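Local structure of leucyl aminopeptidase (Trypanosoma brucei brucei, 5NTD) at residues K54-P59 with V104-T109; T226-G231 with A318-F323; K234-D239 with T325-Q330. The protein probably removes N-terminal residues, leucine among them, from peptides as an M17-family aminopeptidase with two manganese ions in its active site. One frame throughout, in Å; residues are numbered along the deposited sequence.

Contact 1: residues K54-P59 with V104-T109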
ATOM      1  N   LYS G  54      -8.134  49.338 -10.577  1.00 33.76           N
ATOM      2  CA  LYS G  54      -8.732  50.522 -11.256  1.00 33.64           C
ATOM      3  C   LYS G  54      -9.926  51.055 -10.495  1.00 32.21           C
ATOM      4  O   LYS G  54     -10.021  52.254 -10.252  1.00 32.38           O
ATOM      5  CB  LYS G  54      -9.118  50.230 -12.723  1.00 33.61           C
ATOM      6  N   GLN G  55     -10.817  50.175 -10.071  1.00 32.29           N
ATOM      7  CA  GLN G  55     -12.028  50.641  -9.334  1.00 33.58           C
ATOM      8  C   GLN G  55     -11.683  51.399  -8.043  1.00 35.78           C
ATOM      9  O   GLN G  55     -12.279  52.420  -7.702  1.00 37.55           O
ATOM     10  CB  GLN G  55     -12.922  49.500  -8.942  1.00 34.38           C
ATOM     11  CG  GLN G  55     -13.668  48.894 -10.089  1.00 35.63           C
ATOM     12  CD  GLN G  55     -14.175  47.497  -9.759  1.00 39.32           C
ATOM     13  OE1 GLN G  55     -13.823  46.902  -8.748  1.00 38.83           O
ATOM     14  NE2 GLN G  55     -15.030  46.981 -10.616  1.00 42.07           N
ATOM     15  N   LEU G  56     -10.677  50.904  -7.365  1.00 37.24           N
ATOM     16  CA  LEU G  56     -10.173  51.532  -6.109  1.00 39.34           C
ATOM     17  C   LEU G  56      -9.632  52.967  -6.320  1.00 40.68           C
ATOM     18  O   LEU G  56      -9.565  53.755  -5.372  1.00 41.44           O
ATOM     19  CB  LEU G  56      -9.087  50.654  -5.426  1.00 37.86           C
ATOM     20  CG  LEU G  56      -9.584  49.338  -4.797  1.00 35.83           C
ATOM     21  CD1 LEU G  56      -8.395  48.420  -4.474  1.00 35.43           C
ATOM     22  CD2 LEU G  56     -10.422  49.592  -3.552  1.00 35.84           C
ATOM     23  N   ARG G  57      -9.258  53.271  -7.561  1.00 39.26           N
ATOM     24  CA  ARG G  57      -8.703  54.588  -7.940  1.00 38.04           C
ATOM     25  C   ARG G  57      -9.717  55.507  -8.636  1.00 40.21           C
ATOM     26  O   ARG G  57      -9.396  56.622  -9.027  1.00 41.69           O
ATOM     27  CB  ARG G  57      -7.453  54.418  -8.788  1.00 36.45           C
ATOM     28  CG  ARG G  57      -6.291  53.924  -7.960  1.00 36.48           C
ATOM     29  CD  ARG G  57      -5.148  53.375  -8.786  1.00 37.05           C
ATOM     30  NE  ARG G  57      -4.044  52.899  -7.929  1.00 38.17           N
ATOM     31  CZ  ARG G  57      -4.099  51.832  -7.143  1.00 38.85           C
ATOM     32  NH1 ARG G  57      -5.188  51.060  -7.104  1.00 39.54           N
ATOM     33  NH2 ARG G  57      -3.059  51.501  -6.398  1.00 42.07           N
ATOM     34  N   ASP G  58     -10.942  55.047  -8.737  1.00 39.23           N
ATOM     35  CA  ASP G  58     -12.037  55.862  -9.257  1.00 40.39           C
ATOM     36  C   ASP G  58     -12.258  57.039  -8.318  1.00 42.95           C
ATOM     37  O   ASP G  58     -12.223  56.877  -7.087  1.00 43.05           O
ATOM     38  CB  ASP G  58     -13.330  55.034  -9.400  1.00 41.12           C
ATOM     39  CG  ASP G  58     -14.438  55.778 -10.148  1.00 44.59           C
ATOM     40  OD1 ASP G  58     -15.032  56.731  -9.589  1.00 48.02           O
ATOM     41  OD2 ASP G  58     -14.691  55.439 -11.326  1.00 44.66           O
ATOM     42  N   PRO G  59     -12.496  58.253  -8.877  1.00 46.54           N
ATOM     43  CA  PRO G  59     -12.752  59.441  -8.038  1.00 45.08           C
ATOM     44  C   PRO G  59     -13.911  59.269  -7.036  1.00 45.37           C
ATOM     45  O   PRO G  59     -13.859  59.804  -5.936  1.00 44.14           O
ATOM     46  CB  PRO G  59     -13.096  60.510  -9.063  1.00 48.12           C
ATOM     47  CG  PRO G  59     -12.363  60.098 -10.285  1.00 49.56           C
ATOM     48  CD  PRO G  59     -12.333  58.607 -10.293  1.00 47.09           C
ATOM     49  N   VAL G 104      -8.827  47.435   3.167  1.00 28.96           N
ATOM     50  CA  VAL G 104      -8.911  47.508   1.698  1.00 29.24           C
ATOM     51  C   VAL G 104      -8.487  46.132   1.122  1.00 29.15           C
ATOM     52  O   VAL G 104      -7.503  45.554   1.588  1.00 28.11           O
ATOM     53  CB  VAL G 104      -7.987  48.584   1.130  1.00 29.28           C
ATOM     54  CG1 VAL G 104      -8.017  48.587  -0.375  1.00 29.54           C
ATOM     55  CG2 VAL G 104      -8.391  49.946   1.649  1.00 30.88           C
ATOM     56  N   GLY G 105      -9.216  45.677   0.110  1.00 26.38           N
ATOM     57  CA  GLY G 105      -8.883  44.448  -0.612  1.00 27.34           C
ATOM     58  C   GLY G 105      -8.932  44.621  -2.099  1.00 27.22           C
ATOM     59  O   GLY G 105      -9.893  45.155  -2.620  1.00 29.62           O
ATOM     60  N   GLU G 106      -7.876  44.189  -2.763  1.00 28.35           N
ATOM     61  CA  GLU G 106      -7.741  44.336  -4.217  1.00 29.92           C
ATOM     62  C   GLU G 106      -8.117  43.030  -4.927  1.00 29.62           C
ATOM     63  O   GLU G 106      -7.460  42.001  -4.782  1.00 28.56           O
ATOM     64  CB  GLU G 106      -6.329  44.805  -4.647  1.00 31.05           C
ATOM     65  CG  GLU G 106      -6.220  45.151  -6.133  1.00 31.99           C
ATOM     66  CD  GLU G 106      -4.810  45.539  -6.556  1.00 34.46           C
ATOM     67  OE1 GLU G 106      -4.181  46.355  -5.861  1.00 36.41           O
ATOM     68  OE2 GLU G 106      -4.321  45.013  -7.599  1.00 36.44           O
ATOM     69  N   VAL G 107      -9.134  43.139  -5.756  1.00 29.70           N
ATOM     70  CA  VAL G 107      -9.601  42.036  -6.623  1.00 30.35           C
ATOM     71  C   VAL G 107      -8.840  42.046  -7.957  1.00 31.45           C
ATOM     72  O   VAL G 107      -8.768  43.080  -8.612  1.00 35.33           O
ATOM     73  CB  VAL G 107     -11.101  42.164  -6.927  1.00 29.33           C
ATOM     74  CG1 VAL G 107     -11.602  40.967  -7.719  1.00 29.10           C
ATOM     75  CG2 VAL G 107     -11.883  42.313  -5.633  1.00 28.14           C
ATOM     76  N   PRO G 108      -8.270  40.903  -8.380  1.00 31.75           N
ATOM     77  CA  PRO G 108      -7.683  40.871  -9.716  1.00 32.16           C
ATOM     78  C   PRO G 108      -8.697  41.089 -10.836  1.00 32.91           C
ATOM     79  O   PRO G 108      -9.889  40.830 -10.682  1.00 34.23           O
ATOM     80  CB  PRO G 108      -7.085  39.479  -9.812  1.00 30.63           C
ATOM     81  CG  PRO G 108      -7.916  38.667  -8.917  1.00 31.70           C
ATOM     82  CD  PRO G 108      -8.258  39.579  -7.762  1.00 31.52           C
ATOM     83  N   THR G 109      -8.207  41.580 -11.954  1.00 34.30           N
ATOM     84  CA  THR G 109      -9.048  41.676 -13.160  1.00 35.74           C
ATOM     85  C   THR G 109      -8.818  40.461 -14.066  1.00 33.93           C
ATOM     86  O   THR G 109      -9.655  40.181 -14.895  1.00 34.81           O
ATOM     87  CB  THR G 109      -8.809  42.934 -14.044  1.00 36.97           C
ATOM     88  OG1 THR G 109      -7.427  43.036 -14.348  1.00 38.67           O
ATOM     89  CG2 THR G 109      -9.299  44.192 -13.381  1.00 38.63           C
TER
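Arg57 N donates to Lys54 O over 3.0 Å, and this bond closes the turn that presents Leu56 to Val104, Gly105 and Glu106. A second backbone bond, Asp58 N to Gln55 O, follows directly. With CG anti to its own carbonyl carbon (chi1 -70°), Leu56 reaches the strand with both methyls. CD1 and CD2 of Leu56 each stand 4.1 Å from Val104 CG1, the two side chains sliding past each other in opposite directions; CG1 is the Val104 branch anti to the backbone N (chi1 176°). CD1 also rests 4.0 Å from Gly105 O and 4.2 Å from Glu106 CB, and so lies along the strand backbone. It makes only van der Waals contact with that carbonyl oxygen. Charge remains at a distance: Arg57 NH1, bonded to His53 O, is 5.0 Å from Glu106 OE1, too far for a salt bridge though possibly near enough for mild attraction. The site belongs to the N-terminal domain, of the macro-domain clan. Strand 99-107 runs between parallel strand 46-52 and antiparallel strand 83-89, while Ile75 of helix 69-77 touches both Leu56 and Val104 and Leu49 of strand 46-52 also packs on Leu56.

Contact 2: residues T226-G231 with A318-F323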
ATOM      1  N   THR G 226     -34.986  15.185   5.739  1.00 29.95           N
ATOM      2  CA  THR G 226     -36.380  15.057   5.332  1.00 31.97           C
ATOM      3  C   THR G 226     -37.285  16.026   6.133  1.00 32.98           C
ATOM      4  O   THR G 226     -38.154  16.686   5.563  1.00 33.06           O
ATOM      5  CB  THR G 226     -36.873  13.617   5.503  1.00 32.61           C
ATOM      6  OG1 THR G 226     -36.104  12.776   4.633  1.00 32.30           O
ATOM      7  CG2 THR G 226     -38.370  13.489   5.131  1.00 32.99           C
ATOM      8  N   GLU G 227     -37.088  16.066   7.431  1.00 32.70           N
ATOM      9  CA  GLU G 227     -37.894  16.948   8.297  1.00 34.86           C
ATOM     10  C   GLU G 227     -37.693  18.399   7.927  1.00 33.97           C
ATOM     11  O   GLU G 227     -38.625  19.201   7.965  1.00 33.76           O
ATOM     12  CB  GLU G 227     -37.567  16.776   9.771  1.00 37.79           C
ATOM     13  CG  GLU G 227     -38.140  15.502  10.353  1.00 43.20           C
ATOM     14  CD  GLU G 227     -37.617  15.257  11.767  1.00 53.52           C
ATOM     15  OE1 GLU G 227     -37.681  16.211  12.584  1.00 62.11           O
ATOM     16  OE2 GLU G 227     -37.132  14.131  12.066  1.00 56.81           O
ATOM     17  N   ILE G 228     -36.467  18.741   7.590  1.00 30.98           N
ATOM     18  CA  ILE G 228     -36.155  20.114   7.163  1.00 29.58           C
ATOM     19  C   ILE G 228     -36.925  20.467   5.892  1.00 29.65           C
ATOM     20  O   ILE G 228     -37.510  21.543   5.785  1.00 28.34           O
ATOM     21  CB  ILE G 228     -34.651  20.319   6.969  1.00 29.85           C
ATOM     22  CG1 ILE G 228     -33.974  20.337   8.345  1.00 30.03           C
ATOM     23  CG2 ILE G 228     -34.356  21.623   6.220  1.00 29.80           C
ATOM     24  CD1 ILE G 228     -32.488  20.049   8.296  1.00 31.11           C
ATOM     25  N   ALA G 229     -36.912  19.551   4.935  1.00 29.56           N
ATOM     26  CA  ALA G 229     -37.664  19.736   3.695  1.00 30.40           C
ATOM     27  C   ALA G 229     -39.177  19.899   3.976  1.00 31.15           C
ATOM     28  O   ALA G 229     -39.839  20.774   3.426  1.00 33.87           O
ATOM     29  CB  ALA G 229     -37.440  18.579   2.751  1.00 29.97           C
ATOM     30  N   GLN G 230     -39.697  19.053   4.845  1.00 30.43           N
ATOM     31  CA  GLN G 230     -41.113  19.128   5.265  1.00 29.50           C
ATOM     32  C   GLN G 230     -41.445  20.471   5.940  1.00 30.50           C
ATOM     33  O   GLN G 230     -42.464  21.079   5.649  1.00 32.38           O
ATOM     34  CB  GLN G 230     -41.459  17.982   6.202  1.00 28.66           C
ATOM     35  CG  GLN G 230     -41.569  16.677   5.444  1.00 29.20           C
ATOM     36  CD  GLN G 230     -41.529  15.448   6.323  1.00 30.89           C
ATOM     37  OE1 GLN G 230     -40.844  15.408   7.341  1.00 33.58           O
ATOM     38  NE2 GLN G 230     -42.267  14.430   5.932  1.00 31.93           N
ATOM     39  N   GLY G 231     -40.555  20.934   6.790  1.00 28.42           N
ATOM     40  CA  GLY G 231     -40.696  22.237   7.441  1.00 28.33           C
ATOM     41  C   GLY G 231     -40.821  23.377   6.437  1.00 29.42           C
ATOM     42  O   GLY G 231     -41.694  24.255   6.557  1.00 29.83           O
ATOM     43  N   ALA G 318     -27.673  21.418  -2.719  1.00 26.50           N
ATOM     44  CA  ALA G 318     -27.643  22.377  -3.804  1.00 26.13           C
ATOM     45  C   ALA G 318     -29.020  22.489  -4.507  1.00 27.14           C
ATOM     46  O   ALA G 318     -29.551  23.569  -4.675  1.00 26.45           O
ATOM     47  CB  ALA G 318     -26.580  22.022  -4.819  1.00 26.29           C
ATOM     48  N   VAL G 319     -29.568  21.353  -4.914  1.00 26.91           N
ATOM     49  CA  VAL G 319     -30.865  21.345  -5.582  1.00 28.28           C
ATOM     50  C   VAL G 319     -31.986  21.775  -4.629  1.00 29.09           C
ATOM     51  O   VAL G 319     -32.908  22.482  -5.016  1.00 29.57           O
ATOM     52  CB  VAL G 319     -31.224  20.009  -6.245  1.00 28.39           C
ATOM     53  CG1 VAL G 319     -30.207  19.688  -7.330  1.00 29.15           C
ATOM     54  CG2 VAL G 319     -31.346  18.866  -5.259  1.00 28.96           C
ATOM     55  N   PHE G 320     -31.891  21.352  -3.392  1.00 28.76           N
ATOM     56  CA  PHE G 320     -32.880  21.743  -2.386  1.00 30.79           C
ATOM     57  C   PHE G 320     -32.942  23.253  -2.256  1.00 30.82           C
ATOM     58  O   PHE G 320     -33.996  23.857  -2.281  1.00 30.85           O
ATOM     59  CB  PHE G 320     -32.571  21.129  -1.028  1.00 32.05           C
ATOM     60  CG  PHE G 320     -33.535  21.524   0.047  1.00 34.49           C
ATOM     61  CD1 PHE G 320     -34.890  21.274  -0.096  1.00 36.39           C
ATOM     62  CD2 PHE G 320     -33.094  22.137   1.224  1.00 35.83           C
ATOM     63  CE1 PHE G 320     -35.790  21.617   0.912  1.00 35.68           C
ATOM     64  CE2 PHE G 320     -33.985  22.487   2.229  1.00 35.45           C
ATOM     65  CZ  PHE G 320     -35.343  22.231   2.065  1.00 35.08           C
ATOM     66  N   CYS G 321     -31.783  23.873  -2.089  1.00 30.48           N
ATOM     67  CA  CYS G 321     -31.726  25.315  -1.831  1.00 28.41           C
ATOM     68  C   CYS G 321     -32.031  26.126  -3.095  1.00 28.59           C
ATOM     69  O   CYS G 321     -32.604  27.207  -3.021  1.00 29.95           O
ATOM     70  CB  CYS G 321     -30.419  25.703  -1.199  1.00 28.43           C
ATOM     71  SG  CYS G 321     -30.210  25.011   0.475  1.00 30.04           S
ATOM     72  N   GLY G 322     -31.625  25.626  -4.235  1.00 26.77           N
ATOM     73  CA  GLY G 322     -31.960  26.260  -5.528  1.00 26.58           C
ATOM     74  C   GLY G 322     -33.473  26.261  -5.727  1.00 26.80           C
ATOM     75  O   GLY G 322     -34.071  27.225  -6.183  1.00 25.38           O
ATOM     76  N   PHE G 323     -34.073  25.134  -5.366  1.00 27.42           N
ATOM     77  CA  PHE G 323     -35.531  24.987  -5.325  1.00 27.74           C
ATOM     78  C   PHE G 323     -36.147  26.041  -4.395  1.00 28.83           C
ATOM     79  O   PHE G 323     -37.118  26.696  -4.752  1.00 28.44           O
ATOM     80  CB  PHE G 323     -35.916  23.608  -4.881  1.00 27.27           C
ATOM     81  CG  PHE G 323     -37.393  23.377  -4.807  1.00 28.20           C
ATOM     82  CD1 PHE G 323     -38.082  22.867  -5.886  1.00 29.39           C
ATOM     83  CD2 PHE G 323     -38.073  23.562  -3.621  1.00 29.41           C
ATOM     84  CE1 PHE G 323     -39.437  22.565  -5.796  1.00 30.33           C
ATOM     85  CE2 PHE G 323     -39.428  23.273  -3.516  1.00 30.34           C
ATOM     86  CZ  PHE G 323     -40.109  22.772  -4.605  1.00 30.48           C
TER
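Phe320 spans the gap between two helices and sets its ring against Ala229 and Ile228, an example of how one large side chain can fill the space between two neighbouring helices; the nearest CA atoms, those of Ala229 and Phe320, are 8.0 Å apart. The first torsion of Phe320 (chi1 179°) places CG opposite the backbone N and extends the ring out from helix 314-328; the second (chi2 57°) sets the twist at which it arrives. The leading atoms are CE1 and CZ. Ala229 CA lies 3.8 Å from Phe320 CZ, and Ala229 CB is 3.9 Å from Phe320 CE1, so the small residue lets the ring come right up to the helix backbone. Both Ala229 CA and Ile228 CG2 approach the ring obliquely.

Ile228 divides its branches. CG2, anti to the backbone N, touches Phe320 CE2 at 4.1 Å, and the two side chains cross at about a right angle. The longer branch, with CG1 anti to the carbonyl carbon (chi1 -72°), leads away from Phe320; Ile228 also packs against Val16 and Cys19 of helix 6-20.

These helices belong to the alpha/beta catalytic domain of the cytosol aminopeptidase family, in which helices cover a central mixed sheet. Phe320 touches Leu272 of strand 268-274, and Leu212 of helix 196-214 packs against both Ile228 and Phe320. At the next residue along helix 314-328, the carbonyl oxygen of Cys321 is gripped twice, by the hydroxyls of Thr325 and Ser205.

Contact 3: residues K234-D239 with T325-Q330; sequences KALGFD and TAVRLQ
Leu236 packs on Val327 and Arg328, and Phe238 on Val327, where two helices of the aminopeptidase catalytic domain come to their C-terminal ends, a worked case of helix termination combined with side-chain packing. The two ends are finished differently. Helix 222-236 gives way at Gly237, the first residue past it, whose positive phi (74°) turns the chain toward strand 239-244; helix 314-328 finishes in a Schellman motif at Gln330. There Leu329 N to Thr325 O, 2.8 Å, is still a regular helical bond, whereas Gln330 N to Val327 O, 3.2 Å, is one of the motif's two bonds back into the last turn.

Purely apolar contacts centre on Val327, whose two methyls serve different partners. CG1, trans to the backbone N (chi1 172°), meets Leu236 CB at 4.0 Å. CG2 lies 4.1 Å from Phe238 CD2, coming obliquely to the ring, and the side chains of Phe238 and Val327 cross at about a right angle. Phe238 makes this approach with its CG lodged between its own backbone N and carbonyl carbon (chi1 59°), which directs the ring into the interior. Leu272 of strand 268-274 and Leu324 of helix 314-328 also touch it, as do Tyr232 and Ala233 of helix 222-236, which precedes it.

The remaining contacts pair a leucine with the hydrocarbon part of an arginine. Arg328 runs extended from CG to NE, and its side chain also touches Tyr232 of helix 222-236 and Thr204 of helix 196-214. Leu236 crosses it roughly perpendicularly near its base. Both leucine methyls share the same methylene carbon: CD1 and CD2 of Leu236 each stand 4.1 Å from Arg328 CG.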
ATOM      1  N   LYS G 234     -44.254  23.170   4.618  1.00 29.77           N
ATOM      2  CA  LYS G 234     -45.378  23.788   5.401  1.00 30.81           C
ATOM      3  C   LYS G 234     -45.286  25.313   5.265  1.00 32.04           C
ATOM      4  O   LYS G 234     -46.271  25.983   4.990  1.00 32.64           O
ATOM      5  CB  LYS G 234     -45.486  23.361   6.907  1.00 29.43           C
ATOM      6  N   ALA G 235     -44.106  25.852   5.482  1.00 31.68           N
ATOM      7  CA  ALA G 235     -43.926  27.316   5.545  1.00 31.10           C
ATOM      8  C   ALA G 235     -44.183  28.009   4.244  1.00 32.18           C
ATOM      9  O   ALA G 235     -44.802  29.067   4.212  1.00 38.21           O
ATOM     10  CB  ALA G 235     -42.530  27.674   6.038  1.00 31.29           C
ATOM     11  N   LEU G 236     -43.676  27.458   3.168  1.00 32.27           N
ATOM     12  CA  LEU G 236     -43.744  28.120   1.843  1.00 30.67           C
ATOM     13  C   LEU G 236     -44.868  27.605   0.955  1.00 30.83           C
ATOM     14  O   LEU G 236     -45.106  28.125  -0.109  1.00 29.60           O
ATOM     15  CB  LEU G 236     -42.406  27.982   1.111  1.00 31.38           C
ATOM     16  CG  LEU G 236     -41.248  28.716   1.793  1.00 31.65           C
ATOM     17  CD1 LEU G 236     -39.929  28.337   1.142  1.00 31.62           C
ATOM     18  CD2 LEU G 236     -41.438  30.234   1.713  1.00 32.02           C
ATOM     19  N   GLY G 237     -45.528  26.546   1.391  1.00 30.84           N
ATOM     20  CA  GLY G 237     -46.685  26.005   0.677  1.00 29.94           C
ATOM     21  C   GLY G 237     -46.412  25.248  -0.590  1.00 31.95           C
ATOM     22  O   GLY G 237     -47.226  25.277  -1.525  1.00 32.32           O
ATOM     23  N   PHE G 238     -45.300  24.522  -0.647  1.00 32.50           N
ATOM     24  CA  PHE G 238     -45.076  23.602  -1.788  1.00 31.54           C
ATOM     25  C   PHE G 238     -45.328  22.172  -1.366  1.00 31.15           C
ATOM     26  O   PHE G 238     -45.439  21.859  -0.193  1.00 33.19           O
ATOM     27  CB  PHE G 238     -43.706  23.799  -2.453  1.00 32.25           C
ATOM     28  CG  PHE G 238     -42.525  23.600  -1.523  1.00 32.87           C
ATOM     29  CD1 PHE G 238     -42.102  22.307  -1.176  1.00 33.09           C
ATOM     30  CD2 PHE G 238     -41.843  24.696  -0.990  1.00 31.12           C
ATOM     31  CE1 PHE G 238     -41.036  22.119  -0.307  1.00 30.97           C
ATOM     32  CE2 PHE G 238     -40.780  24.502  -0.120  1.00 30.31           C
ATOM     33  CZ  PHE G 238     -40.371  23.223   0.204  1.00 31.09           C
ATOM     34  N   ASP G 239     -45.424  21.300  -2.351  1.00 32.40           N
ATOM     35  CA  ASP G 239     -45.791  19.884  -2.111  1.00 34.41           C
ATOM     36  C   ASP G 239     -44.556  19.033  -1.786  1.00 33.83           C
ATOM     37  O   ASP G 239     -43.468  19.278  -2.281  1.00 32.24           O
ATOM     38  CB  ASP G 239     -46.567  19.285  -3.292  1.00 36.18           C
ATOM     39  CG  ASP G 239     -47.982  19.872  -3.410  1.00 39.73           C
ATOM     40  OD1 ASP G 239     -48.649  20.083  -2.361  1.00 41.41           O
ATOM     41  OD2 ASP G 239     -48.444  20.072  -4.549  1.00 41.41           O
ATOM     42  N   THR G 325     -34.987  28.889  -3.403  1.00 30.21           N
ATOM     43  CA  THR G 325     -34.852  30.218  -3.972  1.00 29.89           C
ATOM     44  C   THR G 325     -35.913  30.457  -5.035  1.00 30.57           C
ATOM     45  O   THR G 325     -36.529  31.520  -5.087  1.00 33.22           O
ATOM     46  CB  THR G 325     -33.480  30.427  -4.577  1.00 29.56           C
ATOM     47  OG1 THR G 325     -32.533  30.360  -3.511  1.00 29.29           O
ATOM     48  CG2 THR G 325     -33.384  31.818  -5.233  1.00 29.79           C
ATOM     49  N   ALA G 326     -36.111  29.474  -5.895  1.00 30.13           N
ATOM     50  CA  ALA G 326     -37.114  29.572  -6.952  1.00 28.98           C
ATOM     51  C   ALA G 326     -38.513  29.810  -6.348  1.00 30.51           C
ATOM     52  O   ALA G 326     -39.304  30.581  -6.916  1.00 29.59           O
ATOM     53  CB  ALA G 326     -37.136  28.333  -7.815  1.00 29.14           C
ATOM     54  N   VAL G 327     -38.811  29.127  -5.235  1.00 29.22           N
ATOM     55  CA  VAL G 327     -40.126  29.279  -4.578  1.00 29.52           C
ATOM     56  C   VAL G 327     -40.233  30.666  -3.948  1.00 30.78           C
ATOM     57  O   VAL G 327     -41.206  31.400  -4.140  1.00 31.33           O
ATOM     58  CB  VAL G 327     -40.379  28.233  -3.507  1.00 28.84           C
ATOM     59  CG1 VAL G 327     -41.661  28.547  -2.738  1.00 28.41           C
ATOM     60  CG2 VAL G 327     -40.482  26.860  -4.152  1.00 29.23           C
ATOM     61  N   ARG G 328     -39.205  31.031  -3.223  1.00 31.07           N
ATOM     62  CA  ARG G 328     -39.199  32.328  -2.534  1.00 31.73           C
ATOM     63  C   ARG G 328     -39.260  33.525  -3.500  1.00 34.17           C
ATOM     64  O   ARG G 328     -39.955  34.496  -3.213  1.00 36.35           O
ATOM     65  CB  ARG G 328     -38.002  32.481  -1.612  1.00 30.07           C
ATOM     66  CG  ARG G 328     -38.203  31.762  -0.312  1.00 29.09           C
ATOM     67  CD  ARG G 328     -36.927  31.708   0.494  1.00 29.15           C
ATOM     68  NE  ARG G 328     -37.207  31.450   1.906  1.00 29.45           N
ATOM     69  CZ  ARG G 328     -36.303  31.044   2.811  1.00 29.35           C
ATOM     70  NH1 ARG G 328     -35.014  30.856   2.468  1.00 29.03           N
ATOM     71  NH2 ARG G 328     -36.690  30.832   4.061  1.00 27.60           N
ATOM     72  N   LEU G 329     -38.546  33.450  -4.611  1.00 34.18           N
ATOM     73  CA  LEU G 329     -38.577  34.513  -5.642  1.00 34.78           C
ATOM     74  C   LEU G 329     -39.635  34.316  -6.714  1.00 35.61           C
ATOM     75  O   LEU G 329     -39.769  35.145  -7.607  1.00 34.03           O
ATOM     76  CB  LEU G 329     -37.235  34.643  -6.338  1.00 34.85           C
ATOM     77  CG  LEU G 329     -36.061  34.922  -5.385  1.00 35.76           C
ATOM     78  CD1 LEU G 329     -34.804  35.169  -6.194  1.00 34.72           C
ATOM     79  CD2 LEU G 329     -36.364  36.104  -4.459  1.00 37.14           C
ATOM     80  N   GLN G 330     -40.402  33.244  -6.583  1.00 35.84           N
ATOM     81  CA  GLN G 330     -41.482  32.925  -7.534  1.00 36.11           C
ATOM     82  C   GLN G 330     -40.982  32.979  -8.956  1.00 35.15           C
ATOM     83  O   GLN G 330     -41.597  33.592  -9.831  1.00 35.13           O
ATOM     84  CB  GLN G 330     -42.675  33.863  -7.357  1.00 39.81           C
ATOM     85  CG  GLN G 330     -43.293  33.666  -5.998  1.00 46.24           C
ATOM     86  CD  GLN G 330     -44.489  34.556  -5.779  1.00 59.33           C
ATOM     87  OE1 GLN G 330     -44.482  35.752  -6.129  1.00 61.61           O
ATOM     88  NE2 GLN G 330     -45.560  33.979  -5.200  1.00 67.64           N
TER

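Contacts 2 and 3 join the same two elements, helices 222-236 and 314-328, at successive levels, their centres about 10 Å apart. A T-shaped ring pair links them directly, with Phe323 CE2 3.7 Å from Phe238 CD1. Contact 2 is buried mid-helix and relies on one aromatic ring; contact 3, at the helix ends, is only partly buried and admits the aliphatic stem of an arginine. Contact 1 stands apart in the N-terminal domain, its centre about 38 Å from either of the others. It is also buried, but pairs a loop with a strand through leucine and valine methyls. All three are held across by apolar packing, while hydrogen bonds shape the backbone around them.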